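Long-range contacts in DNA processing protein DprA (Streptococcus pneumoniae, PDB 3UQZ), which helps load the recombinase RecA onto single-stranded DNA during natural transformation, binding single-stranded DNA cooperatively and protecting it from nucleases: residues K108-S118 against I212-E223; E133-L142 against A154-I165. All coordinates share one frame; numbering follows the deposited sequence.

Contact 1: K108-S118 against I212-E223; sequences KVAVVGSRACS and IAGLCRGVIVAE. With SO4 (sulfate ion), chain D.
A110 and I220 sit on adjacent parallel strands, 108-113 and 218-222, at the middle of the Rossmann-fold sheet. Both polar atoms of the A110 backbone bond to strand 218-222: its N donates to G218 O (2.9 Å), and its O accepts from I220 N at 2.7 Å. I220 O then takes the N-H of V112. Alanine suits its place because its lone methyl fits among I212 CG2 (3.8 Å), C216 SG and both V219 methyls, where the end of helix 204-215 lies close to the sheet. On the same face V112 CG2 meets V219 CG1 at 3.7 Å and V221 CG1, with C234 of helix 229-239 packed over these valines. I220 points to the other face. Its CG1 is anti to the carbonyl carbon (chi1 -67°), which carries CD1 back toward V109 CG2, 3.8 Å away. Past the strand ends, the chain of E223, extended beyond CG, reaches S118, the N-cap of helix 119-130, whose OG also bonds G121 N. Glutamate is long enough to span this gap and offers two acceptors at once. R115 N, in the intervening loop, binds a sulfate oxygen, probably from the crystallisation liquor. Both carboxylate oxygens of E223 are used on their syn sides: OE1 accepts from S118 N at 2.9 Å and OE2 from S118 OG at 2.6 Å.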
ATOM      1  N   LYS A 108       2.069 -13.143 -20.440  1.00 31.82           N
ATOM      2  CA  LYS A 108       2.778 -11.864 -20.401  1.00 31.07           C
ATOM      3  C   LYS A 108       2.361 -10.958 -19.239  1.00 35.94           C
ATOM      4  O   LYS A 108       1.191 -10.943 -18.847  1.00 36.61           O
ATOM      5  CB  LYS A 108       2.564 -11.110 -21.729  1.00 32.11           C
ATOM      6  CG  LYS A 108       3.078 -11.841 -22.962  1.00 29.95           C
ATOM      7  CD  LYS A 108       2.548 -11.262 -24.268  1.00 28.54           C
ATOM      8  CE  LYS A 108       1.136 -11.676 -24.618  1.00 39.38           C
ATOM      9  NZ  LYS A 108       1.001 -13.115 -24.944  1.00 45.11           N
ATOM     10  N   VAL A 109       3.326 -10.179 -18.717  1.00 31.15           N
ATOM     11  CA  VAL A 109       3.113  -9.190 -17.665  1.00 30.00           C
ATOM     12  C   VAL A 109       3.776  -7.881 -18.088  1.00 32.84           C
ATOM     13  O   VAL A 109       4.901  -7.887 -18.595  1.00 31.94           O
ATOM     14  CB  VAL A 109       3.506  -9.670 -16.223  1.00 33.36           C
ATOM     15  CG1 VAL A 109       5.023  -9.795 -16.030  1.00 32.85           C
ATOM     16  CG2 VAL A 109       2.888  -8.780 -15.146  1.00 32.54           C
ATOM     17  N   ALA A 110       3.046  -6.771 -17.941  1.00 29.44           N
ATOM     18  CA  ALA A 110       3.574  -5.454 -18.261  1.00 29.14           C
ATOM     19  C   ALA A 110       4.338  -4.881 -17.041  1.00 32.80           C
ATOM     20  O   ALA A 110       4.043  -5.237 -15.902  1.00 30.20           O
ATOM     21  CB  ALA A 110       2.446  -4.524 -18.657  1.00 29.70           C
ATOM     22  N   VAL A 111       5.365  -4.061 -17.298  1.00 31.16           N
ATOM     23  CA  VAL A 111       6.176  -3.399 -16.273  1.00 31.90           C
ATOM     24  C   VAL A 111       6.345  -1.943 -16.702  1.00 37.12           C
ATOM     25  O   VAL A 111       6.889  -1.667 -17.776  1.00 36.21           O
ATOM     26  CB  VAL A 111       7.536  -4.084 -15.946  1.00 35.84           C
ATOM     27  CG1 VAL A 111       8.223  -3.391 -14.770  1.00 35.87           C
ATOM     28  CG2 VAL A 111       7.367  -5.571 -15.650  1.00 35.42           C
ATOM     29  N   VAL A 112       5.807  -1.021 -15.896  1.00 35.08           N
ATOM     30  CA  VAL A 112       5.841   0.420 -16.192  1.00 35.04           C
ATOM     31  C   VAL A 112       6.392   1.212 -15.010  1.00 39.85           C
ATOM     32  O   VAL A 112       6.340   0.738 -13.874  1.00 38.62           O
ATOM     33  CB  VAL A 112       4.484   1.001 -16.735  1.00 37.66           C
ATOM     34  CG1 VAL A 112       4.082   0.359 -18.052  1.00 37.52           C
ATOM     35  CG2 VAL A 112       3.357   0.891 -15.725  1.00 36.98           C
ATOM     36  N   GLY A 113       6.901   2.404 -15.290  1.00 38.16           N
ATOM     37  CA  GLY A 113       7.438   3.284 -14.262  1.00 38.35           C
ATOM     38  C   GLY A 113       8.256   4.455 -14.752  1.00 43.11           C
ATOM     39  O   GLY A 113       8.451   4.640 -15.952  1.00 42.93           O
ATOM     40  N   SER A 114       8.761   5.233 -13.795  1.00 41.05           N
ATOM     41  CA  SER A 114       9.539   6.462 -13.972  1.00 41.20           C
ATOM     42  C   SER A 114      10.672   6.360 -14.974  1.00 42.64           C
ATOM     43  O   SER A 114      11.460   5.414 -14.921  1.00 42.35           O
ATOM     44  CB  SER A 114      10.085   6.939 -12.628  1.00 47.03           C
ATOM     45  OG  SER A 114      10.422   8.316 -12.643  1.00 63.79           O
ATOM     46  N   ARG A 115      10.752   7.352 -15.875  1.00 38.05           N
ATOM     47  CA  ARG A 115      11.807   7.506 -16.885  1.00 37.95           C
ATOM     48  C   ARG A 115      13.100   7.897 -16.130  1.00 44.74           C
ATOM     49  O   ARG A 115      14.181   7.438 -16.481  1.00 45.00           O
ATOM     50  CB  ARG A 115      11.425   8.590 -17.929  1.00 36.26           C
ATOM     51  CG  ARG A 115      11.079   8.089 -19.336  1.00 48.21           C
ATOM     52  CD  ARG A 115       9.596   7.712 -19.558  1.00 61.13           C
ATOM     53  NE  ARG A 115       9.227   7.755 -20.984  1.00 61.80           N
ATOM     54  CZ  ARG A 115       8.216   7.098 -21.566  1.00 58.19           C
ATOM     55  NH1 ARG A 115       7.433   6.297 -20.860  1.00 37.09           N
ATOM     56  NH2 ARG A 115       7.994   7.235 -22.858  1.00 35.40           N
ATOM     57  N   ALA A 116      12.963   8.703 -15.057  1.00 43.21           N
ATOM     58  CA  ALA A 116      14.044   9.166 -14.184  1.00 44.00           C
ATOM     59  C   ALA A 116      13.866   8.532 -12.796  1.00 51.06           C
ATOM     60  O   ALA A 116      13.594   9.215 -11.803  1.00 52.21           O
ATOM     61  CB  ALA A 116      14.026  10.691 -14.089  1.00 44.63           C
ATOM     62  N   CYS A 117      13.972   7.212 -12.738  1.00 47.90           N
ATOM     63  CA  CYS A 117      13.806   6.485 -11.490  1.00 47.88           C
ATOM     64  C   CYS A 117      15.079   6.555 -10.636  1.00 52.84           C
ATOM     65  O   CYS A 117      16.127   7.000 -11.106  1.00 53.38           O
ATOM     66  CB  CYS A 117      13.407   5.039 -11.778  1.00 47.81           C
ATOM     67  SG  CYS A 117      14.755   4.020 -12.430  1.00 51.44           S
ATOM     68  N   SER A 118      14.984   6.063  -9.397  1.00 48.67           N
ATOM     69  CA  SER A 118      16.082   5.970  -8.439  1.00 47.84           C
ATOM     70  C   SER A 118      16.729   4.583  -8.541  1.00 51.54           C
ATOM     71  O   SER A 118      16.124   3.658  -9.099  1.00 51.47           O
ATOM     72  CB  SER A 118      15.555   6.197  -7.024  1.00 49.79           C
ATOM     73  OG  SER A 118      14.843   5.071  -6.541  1.00 55.53           O
ATOM     74  N   ILE A 212       1.168  -2.002 -24.653  1.00 30.33           N
ATOM     75  CA  ILE A 212       1.886  -2.619 -23.526  1.00 29.73           C
ATOM     76  C   ILE A 212       0.870  -3.211 -22.540  1.00 34.85           C
ATOM     77  O   ILE A 212       0.961  -4.397 -22.218  1.00 35.01           O
ATOM     78  CB  ILE A 212       2.858  -1.624 -22.820  1.00 32.33           C
ATOM     79  CG1 ILE A 212       4.019  -1.187 -23.748  1.00 31.75           C
ATOM     80  CG2 ILE A 212       3.404  -2.215 -21.499  1.00 32.49           C
ATOM     81  CD1 ILE A 212       4.846  -0.077 -23.225  1.00 32.23           C
ATOM     82  N   ALA A 213      -0.110  -2.398 -22.104  1.00 31.47           N
ATOM     83  CA  ALA A 213      -1.156  -2.819 -21.177  1.00 31.30           C
ATOM     84  C   ALA A 213      -2.080  -3.864 -21.808  1.00 35.57           C
ATOM     85  O   ALA A 213      -2.296  -4.908 -21.203  1.00 36.35           O
ATOM     86  CB  ALA A 213      -1.956  -1.615 -20.709  1.00 32.26           C
ATOM     87  N   GLY A 214      -2.558  -3.597 -23.028  1.00 31.24           N
ATOM     88  CA  GLY A 214      -3.468  -4.460 -23.783  1.00 30.41           C
ATOM     89  C   GLY A 214      -2.992  -5.878 -24.038  1.00 34.05           C
ATOM     90  O   GLY A 214      -3.792  -6.817 -24.033  1.00 34.01           O
ATOM     91  N   LEU A 215      -1.683  -6.039 -24.256  1.00 29.81           N
ATOM     92  CA  LEU A 215      -1.020  -7.318 -24.491  1.00 29.44           C
ATOM     93  C   LEU A 215      -1.076  -8.249 -23.263  1.00 35.90           C
ATOM     94  O   LEU A 215      -1.047  -9.463 -23.427  1.00 35.75           O
ATOM     95  CB  LEU A 215       0.453  -7.018 -24.812  1.00 28.83           C
ATOM     96  CG  LEU A 215       1.123  -7.550 -26.090  1.00 32.49           C
ATOM     97  CD1 LEU A 215       0.145  -7.870 -27.196  1.00 32.12           C
ATOM     98  CD2 LEU A 215       2.179  -6.575 -26.578  1.00 32.58           C
ATOM     99  N   CYS A 216      -1.133  -7.683 -22.043  1.00 35.01           N
ATOM    100  CA  CYS A 216      -1.029  -8.417 -20.775  1.00 35.51           C
ATOM    101  C   CYS A 216      -2.269  -8.479 -19.885  1.00 40.83           C
ATOM    102  O   CYS A 216      -3.142  -7.615 -19.954  1.00 39.75           O
ATOM    103  CB  CYS A 216       0.182  -7.917 -19.993  1.00 35.81           C
ATOM    104  SG  CYS A 216       1.556  -7.374 -21.036  1.00 39.86           S
ATOM    105  N   ARG A 217      -2.303  -9.496 -19.002  1.00 39.50           N
ATOM    106  CA  ARG A 217      -3.382  -9.722 -18.026  1.00 39.80           C
ATOM    107  C   ARG A 217      -3.138  -8.940 -16.716  1.00 42.96           C
ATOM    108  O   ARG A 217      -4.060  -8.793 -15.908  1.00 42.43           O
ATOM    109  CB  ARG A 217      -3.560 -11.225 -17.738  1.00 40.28           C
ATOM    110  CG  ARG A 217      -3.821 -12.084 -18.974  1.00 48.65           C
ATOM    111  CD  ARG A 217      -5.291 -12.195 -19.309  1.00 56.47           C
ATOM    112  NE  ARG A 217      -5.797 -13.548 -19.071  1.00 68.53           N
ATOM    113  CZ  ARG A 217      -5.807 -14.528 -19.973  1.00 77.71           C
ATOM    114  NH1 ARG A 217      -5.321 -14.325 -21.192  1.00 59.52           N
ATOM    115  NH2 ARG A 217      -6.302 -15.718 -19.661  1.00 61.82           N
ATOM    116  N   GLY A 218      -1.908  -8.445 -16.545  1.00 38.62           N
ATOM    117  CA  GLY A 218      -1.493  -7.648 -15.398  1.00 37.73           C
ATOM    118  C   GLY A 218      -0.398  -6.651 -15.716  1.00 39.93           C
ATOM    119  O   GLY A 218       0.411  -6.873 -16.623  1.00 38.09           O
ATOM    120  N   VAL A 219      -0.362  -5.542 -14.952  1.00 37.15           N
ATOM    121  CA  VAL A 219       0.640  -4.474 -15.088  1.00 36.50           C
ATOM    122  C   VAL A 219       1.345  -4.276 -13.746  1.00 40.24           C
ATOM    123  O   VAL A 219       0.683  -4.087 -12.736  1.00 40.86           O
ATOM    124  CB  VAL A 219       0.041  -3.129 -15.614  1.00 39.86           C
ATOM    125  CG1 VAL A 219       1.128  -2.083 -15.837  1.00 39.27           C
ATOM    126  CG2 VAL A 219      -0.764  -3.327 -16.893  1.00 39.66           C
ATOM    127  N   ILE A 220       2.685  -4.298 -13.744  1.00 36.38           N
ATOM    128  CA  ILE A 220       3.520  -4.056 -12.570  1.00 35.11           C
ATOM    129  C   ILE A 220       4.007  -2.605 -12.619  1.00 38.21           C
ATOM    130  O   ILE A 220       4.621  -2.199 -13.609  1.00 35.95           O
ATOM    131  CB  ILE A 220       4.686  -5.081 -12.447  1.00 38.27           C
ATOM    132  CG1 ILE A 220       4.165  -6.509 -12.167  1.00 37.61           C
ATOM    133  CG2 ILE A 220       5.713  -4.643 -11.377  1.00 40.70           C
ATOM    134  CD1 ILE A 220       5.217  -7.628 -12.366  1.00 39.48           C
ATOM    135  N   VAL A 221       3.702  -1.822 -11.555  1.00 37.03           N
ATOM    136  CA  VAL A 221       4.128  -0.421 -11.405  1.00 36.64           C
ATOM    137  C   VAL A 221       5.213  -0.293 -10.363  1.00 38.48           C
ATOM    138  O   VAL A 221       5.162  -0.945  -9.322  1.00 37.31           O
ATOM    139  CB  VAL A 221       3.022   0.606 -11.084  1.00 40.74           C
ATOM    140  CG1 VAL A 221       3.050   1.772 -12.061  1.00 40.52           C
ATOM    141  CG2 VAL A 221       1.645  -0.026 -10.945  1.00 40.60           C
ATOM    142  N   ALA A 222       6.150   0.611 -10.621  1.00 35.08           N
ATOM    143  CA  ALA A 222       7.244   0.942  -9.731  1.00 35.46           C
ATOM    144  C   ALA A 222       7.650   2.361 -10.007  1.00 41.39           C
ATOM    145  O   ALA A 222       7.884   2.736 -11.159  1.00 40.21           O
ATOM    146  CB  ALA A 222       8.418   0.018  -9.961  1.00 36.11           C
ATOM    147  N   GLU A 223       7.709   3.160  -8.944  1.00 39.87           N
ATOM    148  CA  GLU A 223       8.089   4.565  -8.984  1.00 39.63           C
ATOM    149  C   GLU A 223       7.264   5.385  -9.967  1.00 42.39           C
ATOM    150  O   GLU A 223       7.813   6.051 -10.834  1.00 42.65           O
ATOM    151  CB  GLU A 223       9.616   4.753  -9.151  1.00 41.13           C
ATOM    152  CG  GLU A 223      10.424   4.173  -7.997  1.00 51.26           C
ATOM    153  CD  GLU A 223      11.751   4.835  -7.690  1.00 71.22           C
ATOM    154  OE1 GLU A 223      12.296   5.540  -8.572  1.00 58.19           O
ATOM    155  OE2 GLU A 223      12.272   4.608  -6.574  1.00 70.56           O
TER
HETATM  156  S   SO4 D 301       6.984   8.973 -16.598  0.50 64.53           S
HETATM  157  O1  SO4 D 301       6.672   8.619 -17.977  0.50 68.97           O
HETATM  158  O2  SO4 D 301       6.427  10.306 -16.297  0.50 69.26           O
HETATM  159  O3  SO4 D 301       6.399   7.975 -15.703  0.50 69.81           O
HETATM  160  O4  SO4 D 301       8.427   9.004 -16.410  0.50 69.52           O
HETATM  161  O   HOH W   1      -1.862 -11.995 -25.370  1.00 58.58           O

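Contact 2: E133-L142 against A154-I165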
ATOM      1  N   GLU A 133      10.393 -16.105 -11.506  1.00 44.43           N
ATOM      2  CA  GLU A 133      11.042 -17.366 -11.904  1.00 45.00           C
ATOM      3  C   GLU A 133      10.800 -17.724 -13.368  1.00 47.67           C
ATOM      4  O   GLU A 133      10.466 -18.869 -13.679  1.00 48.40           O
ATOM      5  CB  GLU A 133      10.661 -18.549 -10.957  1.00 47.12           C
ATOM      6  CG  GLU A 133      10.408 -18.190  -9.497  1.00 61.19           C
ATOM      7  CD  GLU A 133      10.369 -19.345  -8.521  1.00 94.69           C
ATOM      8  OE1 GLU A 133       9.326 -20.033  -8.411  1.00 97.07           O
ATOM      9  OE2 GLU A 133      11.386 -19.518  -7.814  1.00 95.08           O
ATOM     10  N   ASN A 134      10.938 -16.726 -14.263  1.00 42.28           N
ATOM     11  CA  ASN A 134      10.747 -16.848 -15.715  1.00 40.29           C
ATOM     12  C   ASN A 134       9.403 -17.445 -16.164  1.00 42.32           C
ATOM     13  O   ASN A 134       9.304 -17.960 -17.273  1.00 42.31           O
ATOM     14  CB  ASN A 134      11.942 -17.530 -16.381  1.00 35.59           C
ATOM     15  CG  ASN A 134      13.227 -16.758 -16.275  1.00 60.66           C
ATOM     16  OD1 ASN A 134      13.259 -15.530 -16.096  1.00 61.40           O
ATOM     17  ND2 ASN A 134      14.322 -17.467 -16.419  1.00 51.66           N
ATOM     18  N   GLU A 135       8.374 -17.353 -15.317  1.00 37.87           N
ATOM     19  CA  GLU A 135       7.031 -17.852 -15.620  1.00 37.67           C
ATOM     20  C   GLU A 135       6.281 -16.926 -16.596  1.00 40.64           C
ATOM     21  O   GLU A 135       5.333 -17.363 -17.248  1.00 41.09           O
ATOM     22  CB  GLU A 135       6.207 -17.986 -14.327  1.00 39.19           C
ATOM     23  CG  GLU A 135       6.450 -19.267 -13.557  1.00 54.27           C
ATOM     24  CD  GLU A 135       5.266 -20.209 -13.612  1.00 89.45           C
ATOM     25  OE1 GLU A 135       4.261 -19.948 -12.911  1.00 92.10           O
ATOM     26  OE2 GLU A 135       5.337 -21.201 -14.373  1.00 88.65           O
ATOM     27  N   LEU A 136       6.675 -15.637 -16.659  1.00 35.66           N
ATOM     28  CA  LEU A 136       6.009 -14.628 -17.491  1.00 34.04           C
ATOM     29  C   LEU A 136       6.959 -13.891 -18.404  1.00 37.62           C
ATOM     30  O   LEU A 136       8.101 -13.630 -18.036  1.00 38.45           O
ATOM     31  CB  LEU A 136       5.279 -13.592 -16.601  1.00 33.54           C
ATOM     32  CG  LEU A 136       4.240 -14.119 -15.619  1.00 36.93           C
ATOM     33  CD1 LEU A 136       3.936 -13.100 -14.532  1.00 36.89           C
ATOM     34  CD2 LEU A 136       3.008 -14.562 -16.331  1.00 36.87           C
ATOM     35  N   VAL A 137       6.463 -13.504 -19.579  1.00 33.96           N
ATOM     36  CA  VAL A 137       7.198 -12.691 -20.552  1.00 33.88           C
ATOM     37  C   VAL A 137       7.059 -11.239 -20.064  1.00 36.37           C
ATOM     38  O   VAL A 137       5.940 -10.777 -19.781  1.00 35.47           O
ATOM     39  CB  VAL A 137       6.654 -12.866 -22.005  1.00 37.45           C
ATOM     40  CG1 VAL A 137       7.337 -11.910 -22.980  1.00 37.18           C
ATOM     41  CG2 VAL A 137       6.811 -14.296 -22.473  1.00 36.81           C
ATOM     42  N   ILE A 138       8.196 -10.543 -19.940  1.00 31.36           N
ATOM     43  CA  ILE A 138       8.218  -9.157 -19.473  1.00 30.59           C
ATOM     44  C   ILE A 138       7.962  -8.213 -20.644  1.00 32.77           C
ATOM     45  O   ILE A 138       8.801  -8.100 -21.559  1.00 32.71           O
ATOM     46  CB  ILE A 138       9.525  -8.828 -18.683  1.00 33.76           C
ATOM     47  CG1 ILE A 138       9.787  -9.809 -17.492  1.00 33.93           C
ATOM     48  CG2 ILE A 138       9.611  -7.350 -18.262  1.00 34.37           C
ATOM     49  CD1 ILE A 138       8.655 -10.069 -16.502  1.00 38.84           C
ATOM     50  N   VAL A 139       6.790  -7.550 -20.623  1.00 26.51           N
ATOM     51  CA  VAL A 139       6.426  -6.601 -21.668  1.00 25.72           C
ATOM     52  C   VAL A 139       6.664  -5.181 -21.165  1.00 30.78           C
ATOM     53  O   VAL A 139       6.132  -4.811 -20.119  1.00 31.96           O
ATOM     54  CB  VAL A 139       4.991  -6.807 -22.205  1.00 28.35           C
ATOM     55  CG1 VAL A 139       4.724  -5.883 -23.392  1.00 27.88           C
ATOM     56  CG2 VAL A 139       4.748  -8.262 -22.595  1.00 27.84           C
ATOM     57  N   SER A 140       7.490  -4.404 -21.883  1.00 26.37           N
ATOM     58  CA  SER A 140       7.789  -3.015 -21.537  1.00 26.67           C
ATOM     59  C   SER A 140       8.108  -2.188 -22.787  1.00 30.59           C
ATOM     60  O   SER A 140       8.129  -2.739 -23.879  1.00 29.25           O
ATOM     61  CB  SER A 140       8.892  -2.933 -20.487  1.00 31.70           C
ATOM     62  OG  SER A 140       8.778  -1.717 -19.769  1.00 39.43           O
ATOM     63  N   GLY A 141       8.328  -0.884 -22.626  1.00 29.05           N
ATOM     64  CA  GLY A 141       8.517   0.034 -23.744  1.00 28.95           C
ATOM     65  C   GLY A 141       9.881   0.584 -24.073  1.00 33.07           C
ATOM     66  O   GLY A 141       9.983   1.568 -24.812  1.00 32.36           O
ATOM     67  N   LEU A 142      10.940  -0.034 -23.553  1.00 31.01           N
ATOM     68  CA  LEU A 142      12.334   0.349 -23.848  1.00 30.58           C
ATOM     69  C   LEU A 142      12.756   1.773 -23.422  1.00 35.71           C
ATOM     70  O   LEU A 142      13.833   2.228 -23.806  1.00 36.46           O
ATOM     71  CB  LEU A 142      12.633   0.095 -25.340  1.00 30.04           C
ATOM     72  CG  LEU A 142      13.890  -0.648 -25.753  1.00 33.96           C
ATOM     73  CD1 LEU A 142      14.434  -1.562 -24.666  1.00 34.12           C
ATOM     74  CD2 LEU A 142      13.614  -1.436 -26.988  1.00 34.52           C
ATOM     75  N   ALA A 154      14.845  -9.396 -17.004  1.00 36.41           N
ATOM     76  CA  ALA A 154      14.294 -10.533 -17.736  1.00 35.52           C
ATOM     77  C   ALA A 154      15.440 -11.273 -18.416  1.00 39.02           C
ATOM     78  O   ALA A 154      15.559 -12.489 -18.264  1.00 39.80           O
ATOM     79  CB  ALA A 154      13.286 -10.053 -18.776  1.00 35.88           C
ATOM     80  N   LEU A 155      16.326 -10.524 -19.085  1.00 35.09           N
ATOM     81  CA  LEU A 155      17.487 -11.038 -19.822  1.00 35.14           C
ATOM     82  C   LEU A 155      18.484 -11.759 -18.930  1.00 41.03           C
ATOM     83  O   LEU A 155      18.877 -12.885 -19.242  1.00 40.00           O
ATOM     84  CB  LEU A 155      18.169  -9.921 -20.625  1.00 34.73           C
ATOM     85  CG  LEU A 155      17.322  -9.261 -21.719  1.00 38.78           C
ATOM     86  CD1 LEU A 155      18.088  -8.166 -22.404  1.00 39.19           C
ATOM     87  CD2 LEU A 155      16.842 -10.256 -22.725  1.00 38.86           C
ATOM     88  N   GLN A 156      18.830 -11.141 -17.795  1.00 40.28           N
ATOM     89  CA  GLN A 156      19.741 -11.720 -16.824  1.00 41.46           C
ATOM     90  C   GLN A 156      19.237 -13.013 -16.200  1.00 47.57           C
ATOM     91  O   GLN A 156      20.033 -13.927 -15.982  1.00 48.78           O
ATOM     92  CB  GLN A 156      20.127 -10.704 -15.756  1.00 42.75           C
ATOM     93  CG  GLN A 156      21.630 -10.499 -15.739  1.00 62.92           C
ATOM     94  CD  GLN A 156      22.217 -10.381 -14.351  1.00 89.95           C
ATOM     95  OE1 GLN A 156      21.753  -9.587 -13.528  1.00 86.87           O
ATOM     96  NE2 GLN A 156      23.294 -11.123 -14.075  1.00 82.30           N
ATOM     97  N   ASN A 157      17.936 -13.111 -15.941  1.00 44.29           N
ATOM     98  CA  ASN A 157      17.370 -14.309 -15.337  1.00 44.78           C
ATOM     99  C   ASN A 157      17.305 -15.499 -16.306  1.00 47.98           C
ATOM    100  O   ASN A 157      17.132 -16.639 -15.874  1.00 48.00           O
ATOM    101  CB  ASN A 157      15.993 -14.000 -14.722  1.00 49.23           C
ATOM    102  CG  ASN A 157      15.839 -14.508 -13.307  1.00 77.82           C
ATOM    103  OD1 ASN A 157      16.668 -14.234 -12.420  1.00 73.44           O
ATOM    104  ND2 ASN A 157      14.769 -15.262 -13.065  1.00 68.51           N
ATOM    105  N   GLY A 158      17.479 -15.221 -17.591  1.00 43.66           N
ATOM    106  CA  GLY A 158      17.382 -16.210 -18.657  1.00 42.85           C
ATOM    107  C   GLY A 158      15.955 -16.316 -19.169  1.00 46.43           C
ATOM    108  O   GLY A 158      15.544 -17.364 -19.684  1.00 46.93           O
ATOM    109  N   GLY A 159      15.199 -15.226 -19.012  1.00 41.03           N
ATOM    110  CA  GLY A 159      13.803 -15.127 -19.420  1.00 39.42           C
ATOM    111  C   GLY A 159      13.585 -14.412 -20.736  1.00 40.34           C
ATOM    112  O   GLY A 159      14.537 -14.073 -21.443  1.00 38.66           O
ATOM    113  N   LYS A 160      12.317 -14.171 -21.070  1.00 36.51           N
ATOM    114  CA  LYS A 160      11.947 -13.542 -22.336  1.00 35.77           C
ATOM    115  C   LYS A 160      11.348 -12.164 -22.158  1.00 37.80           C
ATOM    116  O   LYS A 160      10.661 -11.928 -21.169  1.00 38.61           O
ATOM    117  CB  LYS A 160      10.995 -14.455 -23.137  1.00 38.27           C
ATOM    118  CG  LYS A 160      11.537 -15.874 -23.441  1.00 49.28           C
ATOM    119  CD  LYS A 160      12.889 -15.952 -24.197  1.00 60.88           C
ATOM    120  CE  LYS A 160      12.843 -15.546 -25.654  1.00 70.06           C
ATOM    121  NZ  LYS A 160      14.186 -15.625 -26.288  1.00 75.91           N
ATOM    122  N   THR A 161      11.603 -11.255 -23.118  1.00 32.82           N
ATOM    123  CA  THR A 161      11.067  -9.890 -23.108  1.00 31.87           C
ATOM    124  C   THR A 161      10.471  -9.409 -24.453  1.00 34.07           C
ATOM    125  O   THR A 161      10.989  -9.748 -25.521  1.00 33.16           O
ATOM    126  CB  THR A 161      12.079  -8.888 -22.496  1.00 38.39           C
ATOM    127  OG1 THR A 161      11.385  -7.694 -22.143  1.00 39.19           O
ATOM    128  CG2 THR A 161      13.220  -8.534 -23.429  1.00 35.16           C
ATOM    129  N   ILE A 162       9.395  -8.596 -24.381  1.00 28.80           N
ATOM    130  CA  ILE A 162       8.780  -7.946 -25.547  1.00 27.09           C
ATOM    131  C   ILE A 162       8.892  -6.438 -25.338  1.00 32.03           C
ATOM    132  O   ILE A 162       8.509  -5.944 -24.278  1.00 33.19           O
ATOM    133  CB  ILE A 162       7.298  -8.363 -25.822  1.00 29.21           C
ATOM    134  CG1 ILE A 162       7.165  -9.866 -26.118  1.00 28.51           C
ATOM    135  CG2 ILE A 162       6.675  -7.523 -26.964  1.00 29.36           C
ATOM    136  CD1 ILE A 162       5.736 -10.393 -26.097  1.00 30.74           C
ATOM    137  N   ALA A 163       9.410  -5.710 -26.341  1.00 27.92           N
ATOM    138  CA  ALA A 163       9.489  -4.244 -26.327  1.00 27.16           C
ATOM    139  C   ALA A 163       8.471  -3.653 -27.310  1.00 33.50           C
ATOM    140  O   ALA A 163       8.353  -4.129 -28.445  1.00 35.22           O
ATOM    141  CB  ALA A 163      10.882  -3.772 -26.679  1.00 27.05           C
ATOM    142  N   VAL A 164       7.710  -2.644 -26.863  1.00 28.34           N
ATOM    143  CA  VAL A 164       6.729  -1.925 -27.697  1.00 26.98           C
ATOM    144  C   VAL A 164       7.301  -0.497 -27.831  1.00 31.89           C
ATOM    145  O   VAL A 164       7.442   0.204 -26.831  1.00 32.30           O
ATOM    146  CB  VAL A 164       5.281  -1.979 -27.112  1.00 28.12           C
ATOM    147  CG1 VAL A 164       4.260  -1.368 -28.066  1.00 26.68           C
ATOM    148  CG2 VAL A 164       4.886  -3.414 -26.773  1.00 27.59           C
ATOM    149  N   ILE A 165       7.746  -0.122 -29.029  1.00 27.51           N
ATOM    150  CA  ILE A 165       8.385   1.182 -29.239  1.00 26.64           C
ATOM    151  C   ILE A 165       7.458   2.281 -29.776  1.00 30.29           C
ATOM    152  O   ILE A 165       6.339   2.000 -30.225  1.00 29.03           O
ATOM    153  CB  ILE A 165       9.702   1.039 -30.054  1.00 29.34           C
ATOM    154  CG1 ILE A 165       9.461   0.380 -31.434  1.00 28.90           C
ATOM    155  CG2 ILE A 165      10.768   0.299 -29.228  1.00 29.47           C
ATOM    156  CD1 ILE A 165      10.646   0.434 -32.414  1.00 34.40           C
TER
HETATM  157  O   HOH W   2      10.849 -13.916 -18.614  1.00 40.22           O
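I138 and I162 are linked by the backbone ladder that pairs strand 137-140 with strand 161-164. I138 N donates to K160 O, and I138 O receives I162 N at 2.9 Å; S140 N then donates to I162 O, and V164 N closes the series on S140 O. These four bonds satisfy the alternate peptide groups of a regular parallel pair whose short axes diverge by only 14°. Where the ladder begins, a water bridges L136 O and K160 N, extending the link between the chains by one more step.

Apolar contacts fill both faces. V137 and V139 share one with I162 and V164: V137 CG1, anti to its own N (chi1 174°), lies 3.7 Å from I162 CG1, while V139 runs alongside I162. Beta-branched residues suit these extended positions. On the other face I138 CG1 rests against A154 CB (3.7 Å), the small alanine allowing helix 146-157 to lie close to the sheet. Farther along, L142 CD2 packs on A163 CB at 3.6 Å and beside I165 CG2, and helix 178-187 adds L180 and I184 to this cluster.

Polar side chains meet at the exposed end. N134 ND2 donates to N157 O (3.0 Å), which it approaches from well above the carbonyl plane, while N157 ND2 makes a weak bond back to N134 OD1. The two amide planes stand 84° apart. Having no side chain, G159 lets N134 OD1 come within 3.4 Å of its CA. G158, with positive phi, ends the helix in a Schellman motif and turns the chain toward the second strand, completing the beta-alpha-beta crossover of strand 137-140, helix 146-157 and strand 161-164, a building unit of the Rossmann fold.

How the contacts relate
Both contacts belong to one Rossmann-type sheet, in which strand 108-113 of contact 1 lies directly beside strand 137-140 of contact 2; their centres are 11 Å apart. The joint between them is itself bonded, V109 O to V139 N at 2.8 Å and V111 O to S140 OG at 2.7 Å. Contact 1 joins strands far apart in sequence and is buried over nearly all its length, with no fully exposed residue touching across it. Contact 2 closes a single local crossover, is also mostly buried, but runs out to solvent at its asparagine end. The polar chemistry differs too: a carboxylate holding a helix N-cap in contact 1, neutral amides at the helix end and a water where the strands begin in contact 2.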